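PDB 5I39: L-amino acid deaminase from Proteus vulgaris, which binds FAD and, as a membrane-bound flavoenzyme, probably oxidises L-amino acids to the corresponding keto acids with release of ammonia. Local coordinates for residues F93-L98 with V145-F151; K100-R104 with T115-Q119. One frame throughout, in Å; residues are numbered along the deposited sequence.

In the fold
Both contacts draw on helix 90-103: interaction 1 uses its middle turns, 93-98, and interaction 2 the residues 100-104 toward its C-terminal end. Their centres lie about 14 Å apart. Along the chain interaction 2 is nested within interaction 1, since strand 117-123 comes before helix 128-143 and the 145-151 loop that follows it. The two meet at Ile149, whose CD1 lies 3.5 Å from His101 CG. Interaction 1 is near the surface; interaction 2 is buried, with the side chain of Trp103 about 7 Å from the bound FAD. Together they join one helix near the cofactor to a peripheral loop and to strand 117-123 of the larger mixed sheet.

Interaction 1 (F93-L98 with V145-F151); sequences FLLHHL and VGSDIPF
His97 reaches out from helix 90-103 and meets the 145-151 loop with its imidazole edge. Its CB starts toward the loop, and with CG anti to the backbone N (chi1 -172°) the ring is carried outward until its far edge lies against the loop backbone. CD2 comes first, 3.8 Å from Ser147 CB. At the tip NE2 donates a hydrogen bond of 2.8 Å to Ile149 O; the acceptor lies in the imidazole plane, whereas the nitrogen stands well above the carbonyl plane. The N-H...O angle is 154°. Beyond it CE1 passes 3.5 Å from Pro150 O. Ser147 OG accepts the backbone N-H of Ile149 in an ST turn, which shapes the loop just where His97 binds it.

Apolar groups pack around this bond. Leu94 CD2 rests 3.8 Å from Ser147 CB, and Leu98 CG meets Ile149 CD1 at 3.9 Å. Phe93 turns its edge toward the face of Phe151 in an offset T-shaped pair, ring centroids 5.7 Å apart and planes at 79°. Arg141 of helix 128-143 makes a cation-pi contact with Phe93 and also hydrogen-bonds Val145 O. The loop thus links helix 128-143 to strand 153-156 while lying along one side of helix 90-103, which touches helix 376-392 through Leu95, His96 and Leu98.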
loop_
_atom_site.group_PDB
_atom_site.type_symbol
_atom_site.label_atom_id
_atom_site.label_comp_id
_atom_site.label_asym_id
_atom_site.label_seq_id
_atom_site.Cartn_x
_atom_site.Cartn_y
_atom_site.Cartn_z
ATOM N N PHE A 93 -2.508 -14.222 -1.070
ATOM C CA PHE A 93 -2.588 -14.195 -2.524
ATOM C C PHE A 93 -3.867 -13.512 -3.013
ATOM O O PHE A 93 -3.806 -12.587 -3.824
ATOM C CB PHE A 93 -2.487 -15.580 -3.157
ATOM C CG PHE A 93 -2.689 -15.532 -4.638
ATOM C CD1 PHE A 93 -1.650 -15.140 -5.474
ATOM C CD2 PHE A 93 -3.946 -15.742 -5.188
ATOM C CE1 PHE A 93 -1.845 -15.027 -6.839
ATOM C CE2 PHE A 93 -4.150 -15.624 -6.552
ATOM C CZ PHE A 93 -3.096 -15.271 -7.380
ATOM N N LEU A 94 -5.022 -13.969 -2.541
ATOM C CA LEU A 94 -6.285 -13.402 -3.024
ATOM C C LEU A 94 -6.457 -11.937 -2.620
ATOM O O LEU A 94 -6.997 -11.142 -3.375
ATOM C CB LEU A 94 -7.483 -14.248 -2.593
ATOM C CG LEU A 94 -7.622 -15.578 -3.339
ATOM C CD1 LEU A 94 -8.739 -16.396 -2.714
ATOM C CD2 LEU A 94 -7.881 -15.396 -4.832
ATOM N N LEU A 95 -5.971 -11.578 -1.441
ATOM C CA LEU A 95 -5.967 -10.184 -1.028
ATOM C C LEU A 95 -5.272 -9.303 -2.084
ATOM O O LEU A 95 -5.754 -8.223 -2.427
ATOM C CB LEU A 95 -5.286 -10.067 0.334
ATOM C CG LEU A 95 -5.401 -8.741 1.073
ATOM C CD1 LEU A 95 -6.821 -8.480 1.545
ATOM C CD2 LEU A 95 -4.464 -8.756 2.263
ATOM N N HIS A 96 -4.158 -9.799 -2.616
ATOM C CA HIS A 96 -3.420 -9.092 -3.667
ATOM C C HIS A 96 -4.038 -9.214 -5.057
ATOM O O HIS A 96 -4.071 -8.243 -5.812
ATOM C CB HIS A 96 -1.976 -9.567 -3.684
ATOM C CG HIS A 96 -1.198 -9.088 -2.510
ATOM N ND1 HIS A 96 0.052 -8.532 -2.633
ATOM C CD2 HIS A 96 -1.512 -9.028 -1.197
ATOM C CE1 HIS A 96 0.488 -8.175 -1.441
ATOM N NE2 HIS A 96 -0.445 -8.457 -0.552
ATOM N N HIS A 97 -4.519 -10.405 -5.388
ATOM C CA HIS A 97 -5.121 -10.686 -6.694
ATOM C C HIS A 97 -6.387 -9.843 -6.886
ATOM O O HIS A 97 -6.564 -9.183 -7.917
ATOM C CB HIS A 97 -5.417 -12.183 -6.755
ATOM C CG HIS A 97 -5.873 -12.688 -8.080
ATOM N ND1 HIS A 97 -5.065 -12.704 -9.198
ATOM C CD2 HIS A 97 -7.038 -13.274 -8.441
ATOM C CE1 HIS A 97 -5.733 -13.262 -10.195
ATOM N NE2 HIS A 97 -6.929 -13.612 -9.762
ATOM N N LEU A 98 -7.254 -9.858 -5.878
ATOM C CA LEU A 98 -8.455 -9.019 -5.877
ATOM C C LEU A 98 -8.118 -7.534 -5.694
ATOM O O LEU A 98 -8.788 -6.676 -6.256
ATOM C CB LEU A 98 -9.449 -9.473 -4.801
ATOM C CG LEU A 98 -10.358 -10.660 -5.130
ATOM C CD1 LEU A 98 -9.586 -11.922 -5.468
ATOM C CD2 LEU A 98 -11.297 -10.910 -3.962
ATOM N N VAL A 145 -6.662 -21.284 -8.751
ATOM C CA VAL A 145 -6.488 -19.831 -8.621
ATOM C C VAL A 145 -7.256 -19.303 -7.406
ATOM O O VAL A 145 -6.743 -18.463 -6.660
ATOM C CB VAL A 145 -6.877 -19.073 -9.910
ATOM C CG1 VAL A 145 -6.788 -17.564 -9.712
ATOM C CG2 VAL A 145 -5.963 -19.487 -11.058
ATOM N N GLY A 146 -8.468 -19.819 -7.204
ATOM C CA GLY A 146 -9.320 -19.411 -6.084
ATOM C C GLY A 146 -10.186 -18.200 -6.387
ATOM O O GLY A 146 -10.811 -17.639 -5.489
ATOM N N SER A 147 -10.234 -17.819 -7.659
ATOM C CA SER A 147 -10.963 -16.645 -8.117
ATOM C C SER A 147 -11.236 -16.806 -9.601
ATOM O O SER A 147 -10.446 -17.439 -10.308
ATOM C CB SER A 147 -10.122 -15.385 -7.901
ATOM O OG SER A 147 -10.706 -14.243 -8.510
ATOM N N ASP A 148 -12.341 -16.218 -10.059
ATOM C CA ASP A 148 -12.647 -16.153 -11.493
ATOM C C ASP A 148 -11.895 -15.021 -12.205
ATOM O O ASP A 148 -11.926 -14.937 -13.430
ATOM C CB ASP A 148 -14.167 -16.076 -11.762
ATOM C CG ASP A 148 -14.842 -14.850 -11.141
ATOM O OD1 ASP A 148 -14.170 -14.012 -10.505
ATOM O OD2 ASP A 148 -16.078 -14.734 -11.289
ATOM N N ILE A 149 -11.222 -14.155 -11.441
ATOM C CA ILE A 149 -10.350 -13.126 -12.017
ATOM C C ILE A 149 -9.148 -13.864 -12.632
ATOM O O ILE A 149 -8.452 -14.582 -11.908
ATOM C CB ILE A 149 -9.863 -12.128 -10.946
ATOM C CG1 ILE A 149 -11.044 -11.341 -10.366
ATOM C CG2 ILE A 149 -8.836 -11.156 -11.522
ATOM C CD1 ILE A 149 -10.766 -10.759 -8.998
ATOM N N PRO A 150 -8.904 -13.717 -13.953
ATOM C CA PRO A 150 -7.815 -14.481 -14.564
ATOM C C PRO A 150 -6.430 -14.179 -13.988
ATOM O O PRO A 150 -6.117 -13.023 -13.711
ATOM C CB PRO A 150 -7.899 -14.077 -16.039
ATOM C CG PRO A 150 -9.345 -13.782 -16.247
ATOM C CD PRO A 150 -9.759 -13.091 -14.982
ATOM N N PHE A 151 -5.631 -15.225 -13.820
ATOM C CA PHE A 151 -4.252 -15.145 -13.355
ATOM C C PHE A 151 -3.378 -14.909 -14.578
ATOM O O PHE A 151 -3.560 -15.570 -15.601
ATOM C CB PHE A 151 -3.930 -16.482 -12.682
ATOM C CG PHE A 151 -2.577 -16.576 -12.015
ATOM C CD1 PHE A 151 -2.094 -15.571 -11.177
ATOM C CD2 PHE A 151 -1.821 -17.741 -12.152
ATOM C CE1 PHE A 151 -0.869 -15.708 -10.538
ATOM C CE2 PHE A 151 -0.601 -17.882 -11.511
ATOM C CZ PHE A 151 -0.126 -16.866 -10.701
#

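Interaction 2 (K100-R104 with T115-Q119); sequences KHRWR and TYRTQ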
loop_
_atom_site.group_PDB
_atom_site.type_symbol
_atom_site.label_atom_id
_atom_site.label_comp_id
_atom_site.label_asym_id
_atom_site.label_seq_id
_atom_site.Cartn_x
_atom_site.Cartn_y
_atom_site.Cartn_z
ATOM N N LYS A 100 -5.482 -5.906 -6.862
ATOM C CA LYS A 100 -5.140 -5.433 -8.207
ATOM C C LYS A 100 -6.382 -5.249 -9.078
ATOM O O LYS A 100 -6.508 -4.259 -9.787
ATOM C CB LYS A 100 -4.210 -6.418 -8.903
ATOM C CG LYS A 100 -2.792 -6.462 -8.360
ATOM C CD LYS A 100 -2.085 -7.761 -8.731
ATOM C CE LYS A 100 -2.099 -8.026 -10.226
ATOM N NZ LYS A 100 -1.478 -9.343 -10.505
ATOM N N HIS A 101 -7.288 -6.223 -9.025
ATOM C CA HIS A 101 -8.523 -6.175 -9.807
ATOM C C HIS A 101 -9.339 -4.922 -9.479
ATOM O O HIS A 101 -9.887 -4.267 -10.367
ATOM C CB HIS A 101 -9.336 -7.436 -9.527
ATOM C CG HIS A 101 -10.593 -7.545 -10.324
ATOM N ND1 HIS A 101 -11.842 -7.408 -9.761
ATOM C CD2 HIS A 101 -10.792 -7.785 -11.638
ATOM C CE1 HIS A 101 -12.760 -7.558 -10.698
ATOM N NE2 HIS A 101 -12.150 -7.789 -11.846
ATOM N N ARG A 102 -9.405 -4.582 -8.200
ATOM C CA ARG A 102 -10.094 -3.377 -7.755
ATOM C C ARG A 102 -9.331 -2.109 -8.110
ATOM O O ARG A 102 -9.943 -1.107 -8.478
ATOM C CB ARG A 102 -10.381 -3.473 -6.270
ATOM C CG ARG A 102 -11.389 -4.575 -6.034
ATOM C CD ARG A 102 -11.666 -4.815 -4.592
ATOM N NE ARG A 102 -12.604 -5.918 -4.436
ATOM C CZ ARG A 102 -13.283 -6.168 -3.325
ATOM N NH1 ARG A 102 -13.138 -5.383 -2.254
ATOM N NH2 ARG A 102 -14.115 -7.203 -3.280
ATOM N N TRP A 103 -8.005 -2.142 -8.044
ATOM C CA TRP A 103 -7.230 -1.013 -8.554
ATOM C C TRP A 103 -7.465 -0.787 -10.046
ATOM O O TRP A 103 -7.525 0.361 -10.483
ATOM C CB TRP A 103 -5.741 -1.153 -8.245
ATOM C CG TRP A 103 -5.404 -0.648 -6.877
ATOM C CD1 TRP A 103 -5.112 -1.389 -5.764
ATOM C CD2 TRP A 103 -5.361 0.724 -6.468
ATOM N NE1 TRP A 103 -4.883 -0.561 -4.694
ATOM C CE2 TRP A 103 -5.025 0.742 -5.097
ATOM C CE3 TRP A 103 -5.559 1.944 -7.134
ATOM C CZ2 TRP A 103 -4.889 1.933 -4.375
ATOM C CZ3 TRP A 103 -5.419 3.126 -6.418
ATOM C CH2 TRP A 103 -5.088 3.111 -5.052
ATOM N N ARG A 104 -7.657 -1.858 -10.813
ATOM C CA ARG A 104 -8.009 -1.720 -12.233
ATOM C C ARG A 104 -9.356 -1.028 -12.475
ATOM O O ARG A 104 -9.606 -0.544 -13.571
ATOM C CB ARG A 104 -7.982 -3.078 -12.939
ATOM C CG ARG A 104 -6.581 -3.629 -13.131
ATOM C CD ARG A 104 -6.563 -4.838 -14.040
ATOM N NE ARG A 104 -7.096 -6.063 -13.435
ATOM C CZ ARG A 104 -6.391 -6.968 -12.756
ATOM N NH1 ARG A 104 -5.102 -6.782 -12.494
ATOM N NH2 ARG A 104 -6.993 -8.067 -12.319
ATOM N N THR A 115 -3.178 7.658 -11.006
ATOM C CA THR A 115 -1.901 7.137 -11.545
ATOM C C THR A 115 -1.838 5.614 -11.634
ATOM O O THR A 115 -0.840 5.089 -12.129
ATOM C CB THR A 115 -0.603 7.680 -10.890
ATOM O OG1 THR A 115 -0.435 7.153 -9.568
ATOM C CG2 THR A 115 -0.587 9.191 -10.888
ATOM N N TYR A 116 -2.885 4.896 -11.222
ATOM C CA TYR A 116 -2.843 3.445 -11.353
ATOM C C TYR A 116 -2.750 3.059 -12.824
ATOM O O TYR A 116 -3.505 3.581 -13.659
ATOM C CB TYR A 116 -4.039 2.736 -10.727
ATOM C CG TYR A 116 -3.808 1.236 -10.667
ATOM C CD1 TYR A 116 -2.979 0.690 -9.696
ATOM C CD2 TYR A 116 -4.372 0.372 -11.605
ATOM C CE1 TYR A 116 -2.725 -0.672 -9.635
ATOM C CE2 TYR A 116 -4.130 -0.995 -11.553
ATOM C CZ TYR A 116 -3.312 -1.513 -10.562
ATOM O OH TYR A 116 -3.072 -2.863 -10.469
ATOM N N ARG A 117 -1.823 2.152 -13.120
ATOM C CA ARG A 117 -1.650 1.591 -14.454
ATOM C C ARG A 117 -1.452 0.094 -14.334
ATOM O O ARG A 117 -0.801 -0.376 -13.400
ATOM C CB ARG A 117 -0.412 2.178 -15.139
ATOM C CG ARG A 117 -0.429 3.686 -15.332
ATOM C CD ARG A 117 -1.399 4.116 -16.417
ATOM N NE ARG A 117 -1.370 5.566 -16.623
ATOM C CZ ARG A 117 -2.061 6.468 -15.922
ATOM N NH1 ARG A 117 -2.885 6.097 -14.944
ATOM N NH2 ARG A 117 -1.938 7.757 -16.215
ATOM N N THR A 118 -2.004 -0.645 -15.289
ATOM C CA THR A 118 -1.646 -2.049 -15.468
ATOM C C THR A 118 -0.406 -2.048 -16.354
ATOM O O THR A 118 -0.466 -1.686 -17.529
ATOM C CB THR A 118 -2.810 -2.850 -16.057
ATOM O OG1 THR A 118 -3.882 -2.857 -15.110
ATOM C CG2 THR A 118 -2.411 -4.285 -16.309
ATOM N N GLN A 119 0.713 -2.435 -15.752
ATOM C CA GLN A 119 2.046 -2.162 -16.277
ATOM C C GLN A 119 2.836 -3.396 -16.698
ATOM O O GLN A 119 3.509 -3.374 -17.732
ATOM C CB GLN A 119 2.823 -1.414 -15.199
ATOM C CG GLN A 119 4.280 -1.162 -15.513
ATOM C CD GLN A 119 4.912 -0.312 -14.445
ATOM O OE1 GLN A 119 5.010 -0.729 -13.292
ATOM N NE2 GLN A 119 5.330 0.894 -14.809
HETATM O O HOH W 1 -3.413 -4.339 -12.765
#
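Tyr116, Trp103 and Arg104 supply most of the buried surface, and the tyrosine ring lies against both helix residues. A chi1 of -169°, which swings CG away from the backbone N, sends the ring from just before strand 117-123 onto the last turn of helix 90-103. There the CB of Trp103 sits over the centre of one ring face, a CH-pi contact of 3.4 Å from CB to the Tyr116 centroid and only 14° off the normal. The indole itself is slid away: its five-membered ring lies near parallel to the phenol, at 24°, with little overlap. Its NE1 is spent on Met377 O, close to the flavin site.

Arg104 crosses Thr118. Its CG lies 3.4 Å from Thr118 OG1 and 3.9 Å from Tyr116 CE2, and a bend at chi3 helps bring the guanidinium back beside the helix, with His101 CA above one face, toward its rim. One water joins the polar ends: it accepts from Arg104 NH1 at 3.0 Å and lies 2.8 Å from both Tyr116 OH and Thr118 OG1.

Across the segments the contact therefore has no direct hydrogen bond; CH-pi and apolar packing on the phenol, with a shared water, join helix to strand. Arg104 NH1 also forms a salt bridge with Asp180, and Lys100 NZ pairs with Glu178 and Asp180, so the positive charges beside the phenol are probably largely balanced by nearby acids.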